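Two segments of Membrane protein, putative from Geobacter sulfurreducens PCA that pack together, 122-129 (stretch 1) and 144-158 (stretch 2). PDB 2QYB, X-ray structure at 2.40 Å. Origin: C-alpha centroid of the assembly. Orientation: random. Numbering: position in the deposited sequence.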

ATOM      1  N   PRO A 122     -19.914 -13.250  -2.972  1.00 36.63           N
ATOM      2  CA  PRO A 122     -18.792 -12.361  -3.066  1.00 36.83           C
ATOM      3  C   PRO A 122     -18.503 -11.700  -1.744  1.00 36.16           C
ATOM      4  O   PRO A 122     -19.439 -11.427  -0.974  1.00 36.15           O
ATOM      5  N   PHE A 123     -17.215 -11.489  -1.498  1.00 35.22           N
ATOM      6  CA  PHE A 123     -16.771 -10.784  -0.312  1.00 35.19           C
ATOM      7  C   PHE A 123     -15.982  -9.498  -0.584  1.00 33.82           C
ATOM      8  O   PHE A 123     -15.446  -8.887   0.354  1.00 31.66           O
ATOM      9  N   GLY A 124     -15.981  -9.093  -1.858  1.00 33.14           N
ATOM     10  CA  GLY A 124     -15.385  -7.861  -2.323  1.00 32.94           C
ATOM     11  C   GLY A 124     -15.636  -7.560  -3.795  1.00 32.68           C
ATOM     12  O   GLY A 124     -16.293  -8.323  -4.497  1.00 32.30           O
ATOM     13  N   ILE A 125     -15.114  -6.407  -4.233  1.00 31.80           N
ATOM     14  CA  ILE A 125     -15.139  -5.952  -5.622  1.00 31.19           C
ATOM     15  C   ILE A 125     -13.731  -5.523  -6.114  1.00 29.58           C
ATOM     16  O   ILE A 125     -13.018  -4.838  -5.444  1.00 30.04           O
ATOM     17  N   LEU A 126     -13.363  -5.971  -7.289  1.00 28.20           N
ATOM     18  CA  LEU A 126     -12.237  -5.467  -7.993  1.00 28.22           C
ATOM     19  C   LEU A 126     -12.784  -4.461  -8.998  1.00 27.91           C
ATOM     20  O   LEU A 126     -13.530  -4.851  -9.864  1.00 27.43           O
ATOM     21  N   SER A 127     -12.425  -3.182  -8.852  1.00 27.82           N
ATOM     22  CA  SER A 127     -12.885  -2.089  -9.726  1.00 28.77           C
ATOM     23  C   SER A 127     -11.707  -1.597 -10.530  1.00 29.05           C
ATOM     24  O   SER A 127     -10.650  -1.364  -9.964  1.00 28.54           O
ATOM     25  N   VAL A 128     -11.875  -1.395 -11.829  1.00 30.46           N
ATOM     26  CA  VAL A 128     -10.768  -0.919 -12.679  1.00 31.09           C
ATOM     27  C   VAL A 128     -11.199   0.160 -13.664  1.00 32.37           C
ATOM     28  O   VAL A 128     -12.287   0.132 -14.211  1.00 33.08           O
ATOM     29  N   PHE A 129     -10.297   1.084 -13.939  1.00 33.38           N
ATOM     30  CA  PHE A 129     -10.630   2.299 -14.682  1.00 33.61           C
ATOM     31  C   PHE A 129      -9.515   2.632 -15.650  1.00 33.53           C
ATOM     32  O   PHE A 129      -8.372   2.577 -15.298  1.00 34.53           O
ATOM     33  N   LEU A 144      -9.714 -12.349 -18.169  1.00 35.78           N
ATOM     34  CA  LEU A 144      -8.512 -12.208 -17.397  1.00 35.92           C
ATOM     35  C   LEU A 144      -8.798 -11.544 -16.040  1.00 35.72           C
ATOM     36  O   LEU A 144      -8.246 -11.961 -15.022  1.00 34.97           O
ATOM     37  N   LEU A 145      -9.698 -10.557 -16.024  1.00 35.64           N
ATOM     38  CA  LEU A 145     -10.069  -9.877 -14.766  1.00 35.02           C
ATOM     39  C   LEU A 145     -10.758 -10.826 -13.773  1.00 34.95           C
ATOM     40  O   LEU A 145     -10.502 -10.794 -12.572  1.00 33.19           O
ATOM     41  N   GLU A 146     -11.618 -11.679 -14.303  1.00 35.32           N
ATOM     42  CA  GLU A 146     -12.278 -12.674 -13.495  1.00 36.87           C
ATOM     43  C   GLU A 146     -11.262 -13.683 -12.998  1.00 35.81           C
ATOM     44  O   GLU A 146     -11.394 -14.199 -11.886  1.00 35.46           O
ATOM     45  N   SER A 147     -10.230 -13.957 -13.786  1.00 35.86           N
ATOM     46  CA  SER A 147      -9.173 -14.863 -13.280  1.00 36.14           C
ATOM     47  C   SER A 147      -8.404 -14.153 -12.153  1.00 35.94           C
ATOM     48  O   SER A 147      -8.208 -14.702 -11.058  1.00 36.87           O
ATOM     49  N   LEU A 148      -7.993 -12.926 -12.411  1.00 35.00           N
ATOM     50  CA  LEU A 148      -7.354 -12.153 -11.371  1.00 35.02           C
ATOM     51  C   LEU A 148      -8.241 -12.202 -10.078  1.00 35.14           C
ATOM     52  O   LEU A 148      -7.739 -12.428  -8.967  1.00 35.46           O
ATOM     53  N   ALA A 149      -9.557 -12.012 -10.244  1.00 34.50           N
ATOM     54  CA  ALA A 149     -10.492 -11.822  -9.114  1.00 34.19           C
ATOM     55  C   ALA A 149     -10.605 -13.114  -8.297  1.00 34.22           C
ATOM     56  O   ALA A 149     -10.694 -13.080  -7.035  1.00 33.85           O
ATOM     57  N   GLY A 150     -10.583 -14.247  -9.017  1.00 34.24           N
ATOM     58  CA  GLY A 150     -10.612 -15.552  -8.386  1.00 33.76           C
ATOM     59  C   GLY A 150      -9.371 -15.866  -7.568  1.00 33.78           C
ATOM     60  O   GLY A 150      -9.454 -16.518  -6.514  1.00 32.52           O
ATOM     61  N   GLN A 151      -8.218 -15.409  -8.063  1.00 34.26           N
ATOM     62  CA  GLN A 151      -6.932 -15.625  -7.376  1.00 34.85           C
ATOM     63  C   GLN A 151      -6.820 -14.723  -6.134  1.00 35.00           C
ATOM     64  O   GLN A 151      -6.238 -15.137  -5.114  1.00 34.97           O
ATOM     65  N   LEU A 152      -7.418 -13.519  -6.213  1.00 34.88           N
ATOM     66  CA  LEU A 152      -7.592 -12.671  -5.034  1.00 34.65           C
ATOM     67  C   LEU A 152      -8.541 -13.320  -4.025  1.00 34.19           C
ATOM     68  O   LEU A 152      -8.244 -13.380  -2.837  1.00 33.98           O
ATOM     69  N   ALA A 153      -9.685 -13.789  -4.492  1.00 34.62           N
ATOM     70  CA  ALA A 153     -10.636 -14.463  -3.603  1.00 35.58           C
ATOM     71  C   ALA A 153      -9.960 -15.615  -2.831  1.00 36.73           C
ATOM     72  O   ALA A 153     -10.162 -15.820  -1.596  1.00 35.94           O
ATOM     73  N   GLN A 154      -9.135 -16.356  -3.554  1.00 37.73           N
ATOM     74  CA  GLN A 154      -8.456 -17.459  -2.932  1.00 39.08           C
ATOM     75  C   GLN A 154      -7.540 -16.993  -1.812  1.00 39.46           C
ATOM     76  O   GLN A 154      -7.566 -17.558  -0.703  1.00 39.55           O
ATOM     77  N   ALA A 155      -6.739 -15.964  -2.113  1.00 39.66           N
ATOM     78  CA  ALA A 155      -5.744 -15.445  -1.175  1.00 39.58           C
ATOM     79  C   ALA A 155      -6.394 -14.904   0.103  1.00 40.41           C
ATOM     80  O   ALA A 155      -5.857 -15.073   1.197  1.00 41.01           O
ATOM     81  N   VAL A 156      -7.543 -14.240  -0.025  1.00 41.18           N
ATOM     82  CA  VAL A 156      -8.260 -13.709   1.150  1.00 41.63           C
ATOM     83  C   VAL A 156      -8.740 -14.840   2.071  1.00 42.49           C
ATOM     84  O   VAL A 156      -8.459 -14.852   3.288  1.00 42.67           O
ATOM     85  N   LYS A 157      -9.481 -15.773   1.478  1.00 43.35           N
ATOM     86  CA  LYS A 157      -9.932 -16.972   2.160  1.00 44.07           C
ATOM     87  C   LYS A 157      -8.789 -17.684   2.905  1.00 44.75           C
ATOM     88  O   LYS A 157      -8.985 -18.117   4.043  1.00 44.28           O
ATOM     89  N   ILE A 158      -7.606 -17.794   2.283  1.00 45.60           N
ATOM     90  CA  ILE A 158      -6.428 -18.338   2.982  1.00 46.08           C
ATOM     91  C   ILE A 158      -6.322 -17.699   4.378  1.00 46.29           C
ATOM     92  O   ILE A 158      -6.154 -18.394   5.362  1.00 46.73           O
TER

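The strand that includes Leu-126 and Val-128 packs against the helix 144-158 at an angle of 142° between their directions. Most of the contact is between apolar side chains, with two backbone oxygens of the helix also touched. No hydrogen bond crosses it.

In the first stretch, Phe-123, Leu-126 and Val-128 point toward the helix. Ile-125 points away, alternating with Leu-126.

Phe-123 has the largest covered area. Its chi1 is p (55°), and the ring reaches the last turns of the helix. CZ of Phe-123 lies 3.7 Å from CB of Ala-153 and 3.3 Å from O of Ala-153, which sits at the ring edge. O of Ala-153 also accepts the helical hydrogen bond from N of Lys-157 (3.1 Å). CE2 of Phe-123 meets CG1 of Val-156 at 3.5 Å; Val-156 is t. Lys-157 brings its CG to 4.3 Å from CE1 of Phe-123, but its end leads away.

Leu-126 is t, p. This conformation places CD2 of Leu-126 3.7 Å from CD1 of Leu-148 (t, t), 3.9 Å from O of Leu-145 and 4.5 Å from CB of Ala-149. The small Ala-149 lies where the backbones are close, its CA 6.7 Å from CA of Leu-126.

Val-128, m, turns CG2 to CD1 of Leu-145 (m, t) at 4.3 Å.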

ATOM      1  CB  PRO A 122     -19.233 -11.317  -4.108  1.00 36.65           C
ATOM      2  CG  PRO A 122     -20.686 -11.348  -4.094  1.00 37.22           C
ATOM      3  CD  PRO A 122     -21.016 -12.812  -3.844  1.00 37.57           C
ATOM      4  CB  PHE A 123     -16.023 -11.721   0.643  1.00 36.59           C
ATOM      5  CG  PHE A 123     -14.856 -12.445   0.038  1.00 38.31           C
ATOM      6  CD1 PHE A 123     -14.925 -13.816  -0.191  1.00 41.16           C
ATOM      7  CD2 PHE A 123     -13.681 -11.796  -0.224  1.00 39.81           C
ATOM      8  CE1 PHE A 123     -13.850 -14.507  -0.711  1.00 40.60           C
ATOM      9  CE2 PHE A 123     -12.603 -12.491  -0.741  1.00 40.67           C
ATOM     10  CZ  PHE A 123     -12.694 -13.832  -0.987  1.00 39.67           C
ATOM     11  CB  ILE A 125     -16.122  -4.777  -5.794  1.00 30.88           C
ATOM     12  CG1 ILE A 125     -17.566  -5.260  -5.526  1.00 33.49           C
ATOM     13  CG2 ILE A 125     -16.068  -4.217  -7.191  1.00 30.44           C
ATOM     14  CD1 ILE A 125     -18.133  -6.314  -6.552  1.00 31.44           C
ATOM     15  CB  LEU A 126     -11.501  -6.626  -8.714  1.00 27.93           C
ATOM     16  CG  LEU A 126     -10.474  -6.222  -9.764  1.00 28.32           C
ATOM     17  CD1 LEU A 126      -9.355  -5.366  -9.090  1.00 26.46           C
ATOM     18  CD2 LEU A 126      -9.918  -7.443 -10.622  1.00 27.54           C
ATOM     19  CB  SER A 127     -13.429  -0.899  -8.907  1.00 28.25           C
ATOM     20  OG  SER A 127     -14.341  -1.319  -7.877  1.00 29.99           O
ATOM     21  CB  VAL A 128     -10.133  -2.095 -13.461  1.00 31.22           C
ATOM     22  CG1 VAL A 128      -9.644  -3.159 -12.488  1.00 32.74           C
ATOM     23  CG2 VAL A 128     -11.141  -2.737 -14.420  1.00 32.41           C
ATOM     24  CB  PHE A 129     -10.772   3.459 -13.702  1.00 32.24           C
ATOM     25  CG  PHE A 129     -11.725   3.192 -12.588  1.00 33.31           C
ATOM     26  CD1 PHE A 129     -13.076   3.656 -12.672  1.00 33.33           C
ATOM     27  CD2 PHE A 129     -11.299   2.502 -11.438  1.00 30.33           C
ATOM     28  CE1 PHE A 129     -13.958   3.428 -11.653  1.00 29.40           C
ATOM     29  CE2 PHE A 129     -12.177   2.269 -10.427  1.00 29.68           C
ATOM     30  CZ  PHE A 129     -13.518   2.722 -10.521  1.00 30.19           C
ATOM     31  CB  LEU A 144      -7.432 -11.455 -18.210  1.00 36.25           C
ATOM     32  CG  LEU A 144      -6.132 -11.073 -17.473  1.00 37.03           C
ATOM     33  CD1 LEU A 144      -4.854 -11.312 -18.296  1.00 39.36           C
ATOM     34  CD2 LEU A 144      -6.158  -9.607 -16.983  1.00 35.88           C
ATOM     35  CB  LEU A 145     -10.950  -8.657 -15.056  1.00 33.86           C
ATOM     36  CG  LEU A 145     -10.185  -7.585 -15.828  1.00 33.94           C
ATOM     37  CD1 LEU A 145     -11.131  -6.517 -16.363  1.00 29.59           C
ATOM     38  CD2 LEU A 145      -8.968  -6.992 -15.003  1.00 31.78           C
ATOM     39  CB  GLU A 146     -13.378 -13.379 -14.301  1.00 37.07           C
ATOM     40  CG  GLU A 146     -14.550 -12.481 -14.546  1.00 37.63           C
ATOM     41  CD  GLU A 146     -15.715 -13.195 -15.241  1.00 40.98           C
ATOM     42  OE1 GLU A 146     -15.627 -13.429 -16.498  1.00 43.96           O
ATOM     43  OE2 GLU A 146     -16.735 -13.489 -14.515  1.00 44.97           O
ATOM     44  CB  SER A 147      -8.192 -15.311 -14.370  1.00 35.48           C
ATOM     45  OG  SER A 147      -8.788 -16.243 -15.229  1.00 35.12           O
ATOM     46  CB  LEU A 148      -7.114 -10.701 -11.868  1.00 35.00           C
ATOM     47  CG  LEU A 148      -6.055  -9.758 -11.197  1.00 35.54           C
ATOM     48  CD1 LEU A 148      -6.428  -8.319 -11.368  1.00 31.99           C
ATOM     49  CD2 LEU A 148      -5.658 -10.033  -9.718  1.00 33.81           C
ATOM     50  CB  ALA A 149     -11.897 -11.308  -9.610  1.00 31.67           C
ATOM     51  CB  GLN A 151      -5.749 -15.423  -8.329  1.00 34.55           C
ATOM     52  CG  GLN A 151      -5.692 -16.473  -9.486  1.00 36.82           C
ATOM     53  CD  GLN A 151      -4.274 -16.735 -10.009  1.00 37.35           C
ATOM     54  OE1 GLN A 151      -4.052 -17.534 -10.961  1.00 39.42           O
ATOM     55  NE2 GLN A 151      -3.295 -16.070  -9.383  1.00 38.28           N
ATOM     56  CB  LEU A 152      -8.110 -11.270  -5.429  1.00 34.89           C
ATOM     57  CG  LEU A 152      -7.103 -10.356  -6.170  1.00 34.39           C
ATOM     58  CD1 LEU A 152      -7.870  -9.289  -6.958  1.00 31.55           C
ATOM     59  CD2 LEU A 152      -6.097  -9.739  -5.199  1.00 27.47           C
ATOM     60  CB  ALA A 153     -11.839 -14.980  -4.386  1.00 34.73           C
ATOM     61  CB  GLN A 154      -7.655 -18.248  -3.951  1.00 39.40           C
ATOM     62  CG  GLN A 154      -7.124 -19.531  -3.388  1.00 41.70           C
ATOM     63  CD  GLN A 154      -8.234 -20.425  -2.875  1.00 44.33           C
ATOM     64  OE1 GLN A 154      -8.705 -21.304  -3.605  1.00 46.75           O
ATOM     65  NE2 GLN A 154      -8.681 -20.195  -1.624  1.00 43.59           N
ATOM     66  CB  ALA A 155      -4.914 -14.382  -1.849  1.00 38.56           C
ATOM     67  CB  VAL A 156      -9.469 -12.855   0.719  1.00 41.37           C
ATOM     68  CG1 VAL A 156     -10.354 -12.528   1.904  1.00 41.42           C
ATOM     69  CG2 VAL A 156      -8.987 -11.573   0.029  1.00 41.73           C
ATOM     70  CB  LYS A 157     -10.641 -17.923   1.180  1.00 44.21           C
ATOM     71  CG  LYS A 157     -12.187 -17.938   1.337  1.00 44.98           C
ATOM     72  CD  LYS A 157     -12.913 -18.900   0.324  1.00 45.32           C
ATOM     73  CE  LYS A 157     -12.862 -20.394   0.694  1.00 44.45           C
ATOM     74  NZ  LYS A 157     -12.880 -21.184  -0.543  1.00 42.74           N
ATOM     75  CB  ILE A 158      -5.069 -18.159   2.178  1.00 46.43           C
ATOM     76  CG1 ILE A 158      -4.928 -19.218   1.066  1.00 47.49           C
ATOM     77  CG2 ILE A 158      -3.833 -18.302   3.117  1.00 46.20           C
ATOM     78  CD1 ILE A 158      -4.276 -18.687  -0.234  1.00 46.79           C
TER